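Local structure of J domain-containing protein required for chloroplast accumulation response 1 (Arabidopsis thaliana, 3AG7) at residues 24-29 against 94-99; 63-68 against 88-93. The protein is required for chloroplast photorelocation movement, modulating the actin filaments associated with chloroplasts and depending on the co-chaperone activity of its C-terminal J domain. All coordinates share one frame; numbering follows the deposited sequence.

How the contacts relate
Both contacts use helix 80-100 of the J domain, on consecutive segments of the helix. Contact 2 sets its residues 88-93 against the C-terminal end of helix 54-68, its centre about 4 Å from the centre of the chain; contact 1 sets residues 94-99 against G24 and the start of helix 26-30. The centres of the two contacts lie about 10 Å apart and they touch directly: L29 CB packs 3.7 Å from L93 CD2, and L29 CD1 lies 3.6 Å from L92 O. L93 therefore faces both partners. The functional landmark is the His-Pro-Asp motif of J domains, which follows L68 of contact 2 immediately in sequence.

Contact 1 (24-29 against 94-99); sequences GNIRSL and QEAWDH
A water molecule ties G24 to E95: it donates to E95 OE1 at 2.7 Å and accepts from G24 N at 2.8 Å, bridging two groups that do not bond directly. Beside it the backbones come very close, with G24 CA only 4.1 Å from A96 CA. The small side chain of A96 allows this approach; G24 has a positive phi, which by itself favours glycine. The A96 methyl points at the loop, its CB meeting G24 C at 3.6 Å. Two branched side chains extend the apolar patch. I26 CG1 lies anti to the backbone N (chi1 -169°), and its terminal CD1 rests 3.9 Å from A96 CB, close to the backbone of W97 as well; L29 CD1 reaches the same methyl at 3.7 Å. One turn further along helix 80-100, H99 carries its ring toward the glycine carbonyl, with CG anti to the backbone N (chi1 -179°). There H99 CD2 lies 3.3 Å from G24 O, which approaches the imidazole obliquely. N25 turns its side chain from the partner helix and caps helix 26-30 instead: S28 N donates to N25 OD1 at 2.8 Å in a nearly straight bond (162° at the hydrogen), and the donor N lies above the plane of the N25 side-chain carbonyl. Around this site I26 also packs on V57 of helix 54-68, while W97 stacks on Y61. The arrangement is a loop glycine followed by an N-capped short helix, seated on A96 of the long C-terminal helix of this auxilin-like J domain.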
loop_
_atom_site.group_PDB
_atom_site.type_symbol
_atom_site.label_atom_id
_atom_site.label_comp_id
_atom_site.label_asym_id
_atom_site.label_seq_id
_atom_site.Cartn_x
_atom_site.Cartn_y
_atom_site.Cartn_z
ATOM N N GLY A 24 0.582 -11.161 0.194
ATOM C CA GLY A 24 -0.628 -11.940 0.157
ATOM C C GLY A 24 -1.540 -11.778 1.361
ATOM O O GLY A 24 -2.607 -12.353 1.394
ATOM N N ASN A 25 -1.085 -11.033 2.368
ATOM C CA ASN A 25 -1.841 -10.916 3.613
ATOM C C ASN A 25 -2.333 -9.502 3.822
ATOM O O ASN A 25 -1.544 -8.620 4.140
ATOM C CB ASN A 25 -0.985 -11.341 4.810
ATOM C CG ASN A 25 -1.785 -11.352 6.082
ATOM O OD1 ASN A 25 -2.388 -10.348 6.430
ATOM N ND2 ASN A 25 -1.882 -12.514 6.727
ATOM N N ILE A 26 -3.641 -9.278 3.664
ATOM C CA ILE A 26 -4.107 -7.894 3.498
ATOM C C ILE A 26 -3.959 -7.133 4.804
ATOM O O ILE A 26 -3.645 -5.937 4.808
ATOM C CB ILE A 26 -5.576 -7.812 2.975
ATOM C CG1 ILE A 26 -5.979 -6.386 2.552
ATOM C CG2 ILE A 26 -6.566 -8.264 4.072
ATOM C CD1 ILE A 26 -5.067 -5.706 1.535
ATOM N N ARG A 27 -4.186 -7.813 5.918
ATOM C CA ARG A 27 -4.043 -7.132 7.203
ATOM C C ARG A 27 -2.585 -6.797 7.509
ATOM O O ARG A 27 -2.276 -5.757 8.116
ATOM C CB ARG A 27 -4.610 -8.009 8.307
ATOM C CG ARG A 27 -6.101 -8.153 8.229
ATOM C CD ARG A 27 -6.544 -9.133 9.305
ATOM N NE ARG A 27 -7.996 -9.341 9.313
ATOM C CZ ARG A 27 -8.613 -10.323 8.662
ATOM N NH1 ARG A 27 -7.933 -11.122 7.840
ATOM N NH2 ARG A 27 -9.934 -10.474 8.773
ATOM N N SER A 28 -1.671 -7.690 7.135
ATOM C CA SER A 28 -0.229 -7.410 7.361
ATOM C C SER A 28 0.225 -6.138 6.629
ATOM O O SER A 28 1.004 -5.333 7.180
ATOM C CB SER A 28 0.636 -8.584 6.891
ATOM O OG SER A 28 0.448 -9.750 7.702
ATOM N N LEU A 29 -0.255 -5.976 5.402
ATOM C CA LEU A 29 0.057 -4.771 4.596
ATOM C C LEU A 29 -0.686 -3.552 5.133
ATOM O O LEU A 29 -0.063 -2.535 5.409
ATOM C CB LEU A 29 -0.311 -4.978 3.136
ATOM C CG LEU A 29 0.400 -6.150 2.437
ATOM C CD1 LEU A 29 -0.221 -6.361 1.051
ATOM C CD2 LEU A 29 1.957 -5.952 2.357
ATOM N N GLN A 94 -3.510 -5.277 -4.082
ATOM C CA GLN A 94 -4.535 -5.951 -4.889
ATOM C C GLN A 94 -4.445 -7.465 -4.776
ATOM O O GLN A 94 -5.465 -8.155 -4.779
ATOM C CB GLN A 94 -4.423 -5.537 -6.356
ATOM C CG GLN A 94 -4.856 -4.145 -6.620
ATOM C CD GLN A 94 -5.652 -4.052 -7.907
ATOM O OE1 GLN A 94 -5.087 -3.903 -8.993
ATOM N NE2 GLN A 94 -6.985 -4.158 -7.789
ATOM N N GLU A 95 -3.220 -7.979 -4.775
ATOM C CA GLU A 95 -2.967 -9.428 -4.725
ATOM C C GLU A 95 -3.483 -9.903 -3.376
ATOM O O GLU A 95 -4.086 -10.974 -3.277
ATOM C CB GLU A 95 -1.443 -9.673 -4.861
ATOM C CG GLU A 95 -0.926 -11.142 -4.617
ATOM C CD GLU A 95 0.603 -11.345 -4.177
ATOM O OE1 GLU A 95 1.453 -10.396 -3.915
ATOM O OE2 GLU A 95 0.944 -12.558 -4.066
ATOM N N ALA A 96 -3.251 -9.090 -2.324
ATOM C CA ALA A 96 -3.683 -9.506 -0.989
ATOM C C ALA A 96 -5.188 -9.420 -0.795
ATOM O O ALA A 96 -5.776 -10.271 -0.117
ATOM C CB ALA A 96 -2.933 -8.688 0.100
ATOM N N TRP A 97 -5.815 -8.409 -1.391
ATOM C CA TRP A 97 -7.278 -8.249 -1.411
ATOM C C TRP A 97 -7.970 -9.441 -2.059
ATOM O O TRP A 97 -8.950 -10.010 -1.534
ATOM C CB TRP A 97 -7.598 -6.972 -2.192
ATOM C CG TRP A 97 -9.066 -6.708 -2.459
ATOM C CD1 TRP A 97 -9.682 -6.672 -3.681
ATOM C CD2 TRP A 97 -10.081 -6.367 -1.495
ATOM N NE1 TRP A 97 -11.015 -6.356 -3.538
ATOM C CE2 TRP A 97 -11.281 -6.151 -2.214
ATOM C CE3 TRP A 97 -10.090 -6.214 -0.100
ATOM C CZ2 TRP A 97 -12.478 -5.783 -1.586
ATOM C CZ3 TRP A 97 -11.291 -5.874 0.530
ATOM C CH2 TRP A 97 -12.465 -5.672 -0.219
ATOM N N ASP A 98 -7.409 -9.902 -3.169
ATOM C CA ASP A 98 -8.015 -11.060 -3.805
ATOM C C ASP A 98 -7.912 -12.332 -2.942
ATOM O O ASP A 98 -8.849 -13.106 -2.884
ATOM C CB ASP A 98 -7.410 -11.267 -5.194
ATOM C CG ASP A 98 -8.078 -12.397 -5.924
ATOM O OD1 ASP A 98 -9.142 -12.158 -6.556
ATOM O OD2 ASP A 98 -7.573 -13.521 -5.799
ATOM N N HIS A 99 -6.776 -12.533 -2.274
ATOM C CA HIS A 99 -6.622 -13.643 -1.324
ATOM C C HIS A 99 -7.581 -13.531 -0.134
ATOM O O HIS A 99 -8.227 -14.502 0.237
ATOM C CB HIS A 99 -5.164 -13.699 -0.836
ATOM C CG HIS A 99 -4.871 -14.810 0.120
ATOM N ND1 HIS A 99 -4.591 -16.097 -0.300
ATOM C CD2 HIS A 99 -4.734 -14.813 1.469
ATOM C CE1 HIS A 99 -4.329 -16.850 0.755
ATOM N NE2 HIS A 99 -4.408 -16.095 1.838
HETATM O O HOH W 1 0.648 -9.092 -1.651
#

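Contact 2 (63-68 against 88-93); sequences RALLIL and KVFELL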
loop_
_atom_site.group_PDB
_atom_site.type_symbol
_atom_site.label_atom_id
_atom_site.label_comp_id
_atom_site.label_asym_id
_atom_site.label_seq_id
_atom_site.Cartn_x
_atom_site.Cartn_y
_atom_site.Cartn_z
ATOM N N ARG A 63 -9.916 2.812 2.057
ATOM C CA ARG A 63 -9.073 3.948 2.380
ATOM C C ARG A 63 -7.727 3.898 1.687
ATOM O O ARG A 63 -7.253 4.933 1.220
ATOM C CB ARG A 63 -8.941 4.115 3.888
ATOM C CG ARG A 63 -10.276 4.461 4.519
ATOM C CD ARG A 63 -10.049 5.249 5.807
ATOM N NE ARG A 63 -11.303 5.581 6.490
ATOM C CZ ARG A 63 -11.800 4.868 7.497
ATOM N NH1 ARG A 63 -11.151 3.800 7.918
ATOM N NH2 ARG A 63 -12.952 5.208 8.072
ATOM N N ALA A 64 -7.108 2.716 1.644
ATOM C CA ALA A 64 -5.826 2.538 0.947
ATOM C C ALA A 64 -5.980 2.757 -0.565
ATOM O O ALA A 64 -5.128 3.376 -1.189
ATOM C CB ALA A 64 -5.206 1.132 1.228
ATOM N N LEU A 65 -7.046 2.240 -1.156
ATOM C CA LEU A 65 -7.310 2.478 -2.593
ATOM C C LEU A 65 -7.361 3.955 -2.908
ATOM O O LEU A 65 -6.878 4.406 -3.953
ATOM C CB LEU A 65 -8.681 1.927 -2.972
ATOM C CG LEU A 65 -8.840 0.834 -4.013
ATOM C CD1 LEU A 65 -7.757 -0.224 -3.852
ATOM C CD2 LEU A 65 -10.242 0.242 -3.859
ATOM N N LEU A 66 -8.048 4.692 -2.040
ATOM C CA LEU A 66 -8.318 6.093 -2.317
ATOM C C LEU A 66 -7.056 6.912 -2.250
ATOM O O LEU A 66 -7.026 8.048 -2.776
ATOM C CB LEU A 66 -9.385 6.646 -1.369
ATOM C CG LEU A 66 -10.772 6.054 -1.605
ATOM C CD1 LEU A 66 -11.740 6.674 -0.614
ATOM C CD2 LEU A 66 -11.274 6.248 -3.050
ATOM N N ILE A 67 -6.035 6.372 -1.582
ATOM C CA ILE A 67 -4.696 6.965 -1.556
ATOM C C ILE A 67 -3.809 6.466 -2.697
ATOM O O ILE A 67 -3.074 7.255 -3.322
ATOM C CB ILE A 67 -3.988 6.720 -0.202
ATOM C CG1 ILE A 67 -4.797 7.401 0.892
ATOM C CG2 ILE A 67 -2.498 7.181 -0.240
ATOM C CD1 ILE A 67 -4.320 7.139 2.334
ATOM N N LEU A 68 -3.836 5.166 -2.932
ATOM C CA LEU A 68 -2.810 4.520 -3.764
ATOM C C LEU A 68 -3.241 4.263 -5.223
ATOM O O LEU A 68 -2.416 3.939 -6.102
ATOM C CB LEU A 68 -2.383 3.200 -3.106
ATOM C CG LEU A 68 -1.489 3.340 -1.887
ATOM C CD1 LEU A 68 -1.326 1.948 -1.277
ATOM C CD2 LEU A 68 -0.116 3.949 -2.225
ATOM N N LYS A 88 3.888 -0.058 -7.041
ATOM C CA LYS A 88 4.396 -1.300 -6.442
ATOM C C LYS A 88 3.589 -1.700 -5.228
ATOM O O LYS A 88 3.286 -2.860 -5.058
ATOM C CB LYS A 88 5.851 -1.185 -6.076
ATOM C CG LYS A 88 6.741 -0.912 -7.261
ATOM C CD LYS A 88 6.595 -1.965 -8.322
ATOM C CE LYS A 88 7.360 -1.525 -9.573
ATOM N NZ LYS A 88 7.143 -2.478 -10.689
ATOM N N VAL A 89 3.257 -0.733 -4.364
ATOM C CA VAL A 89 2.498 -1.058 -3.164
ATOM C C VAL A 89 1.071 -1.503 -3.517
ATOM O O VAL A 89 0.515 -2.475 -2.952
ATOM C CB VAL A 89 2.489 0.131 -2.188
ATOM C CG1 VAL A 89 1.582 -0.163 -1.014
ATOM C CG2 VAL A 89 3.940 0.415 -1.711
ATOM N N PHE A 90 0.506 -0.834 -4.507
ATOM C CA PHE A 90 -0.855 -1.112 -4.945
ATOM C C PHE A 90 -0.940 -2.512 -5.525
ATOM O O PHE A 90 -1.914 -3.198 -5.296
ATOM C CB PHE A 90 -1.265 -0.075 -6.004
ATOM C CG PHE A 90 -2.707 -0.134 -6.367
ATOM C CD1 PHE A 90 -3.686 0.168 -5.424
ATOM C CD2 PHE A 90 -3.098 -0.524 -7.622
ATOM C CE1 PHE A 90 -5.011 0.127 -5.760
ATOM C CE2 PHE A 90 -4.468 -0.593 -7.949
ATOM C CZ PHE A 90 -5.393 -0.289 -7.027
ATOM N N GLU A 91 0.056 -2.908 -6.319
ATOM C CA GLU A 91 0.128 -4.322 -6.791
ATOM C C GLU A 91 0.045 -5.323 -5.638
ATOM O O GLU A 91 -0.714 -6.305 -5.720
ATOM C CB GLU A 91 1.407 -4.584 -7.584
ATOM C CG GLU A 91 1.446 -3.892 -8.914
ATOM C CD GLU A 91 2.744 -4.195 -9.675
ATOM O OE1 GLU A 91 3.708 -4.767 -9.081
ATOM O OE2 GLU A 91 2.784 -3.873 -10.880
ATOM N N LEU A 92 0.797 -5.069 -4.558
ATOM C CA LEU A 92 0.798 -5.959 -3.383
ATOM C C LEU A 92 -0.556 -5.970 -2.734
ATOM O O LEU A 92 -1.072 -7.034 -2.413
ATOM C CB LEU A 92 1.865 -5.548 -2.374
ATOM C CG LEU A 92 3.311 -5.749 -2.839
ATOM C CD1 LEU A 92 4.255 -4.856 -2.050
ATOM C CD2 LEU A 92 3.731 -7.218 -2.742
ATOM N N LEU A 93 -1.152 -4.786 -2.600
ATOM C CA LEU A 93 -2.466 -4.656 -1.958
ATOM C C LEU A 93 -3.520 -5.427 -2.753
ATOM O O LEU A 93 -4.324 -6.181 -2.172
ATOM C CB LEU A 93 -2.853 -3.180 -1.799
ATOM C CG LEU A 93 -2.114 -2.478 -0.660
ATOM C CD1 LEU A 93 -2.574 -1.026 -0.558
ATOM C CD2 LEU A 93 -2.343 -3.145 0.702
#
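The side chains of L68 and L93 meet crosswise, at about a right angle, and bring their CD1 methyls together. L68 CD1 and L93 CD1 are 3.3 Å apart, tighter than ordinary van der Waals contact. L68 CD1 also meets V89 CG1 at 3.6 Å, the two side chains crossing obliquely, and thus lies against residues one turn apart on helix 80-100. L93 CD1 serves two partners in the same way: besides L68 it touches A64 CB at 3.8 Å, the methyl one turn earlier on helix 54-68. F90 lies beside this cluster. Its CG is anti to the backbone N (chi1 -171°), and the phenyl ring extends toward the other helix. L65 comes to the ring at its edge, near the ring plane, with L65 CD1 3.4 Å from F90 CE1, and the two side chains run at a slant to each other; L65 holds its CG away from a staggered position (chi1 -119°). L68 CB approaches the same ring obliquely, 4.0 Å from F90 CD1, and L68 O lies beside the ring as well. The side chains that meet are all apolar, and no hydrogen bond crosses the contact. The local helix axes run nearly antiparallel, at 152°, and the backbones draw together toward the end of helix 54-68: the CA atoms of L68 and F90 are 6.1 Å apart, whereas those of A64 and L93 are 8.5 Å apart. L30 on A64 and L37 on L68 continue the packing into the preceding part of the chain. This is the antiparallel helical hairpin at the heart of the J-domain fold, joined at this end by the connection that starts with the His-Pro-Asp motif, the element through which J domains stimulate Hsp70 chaperones.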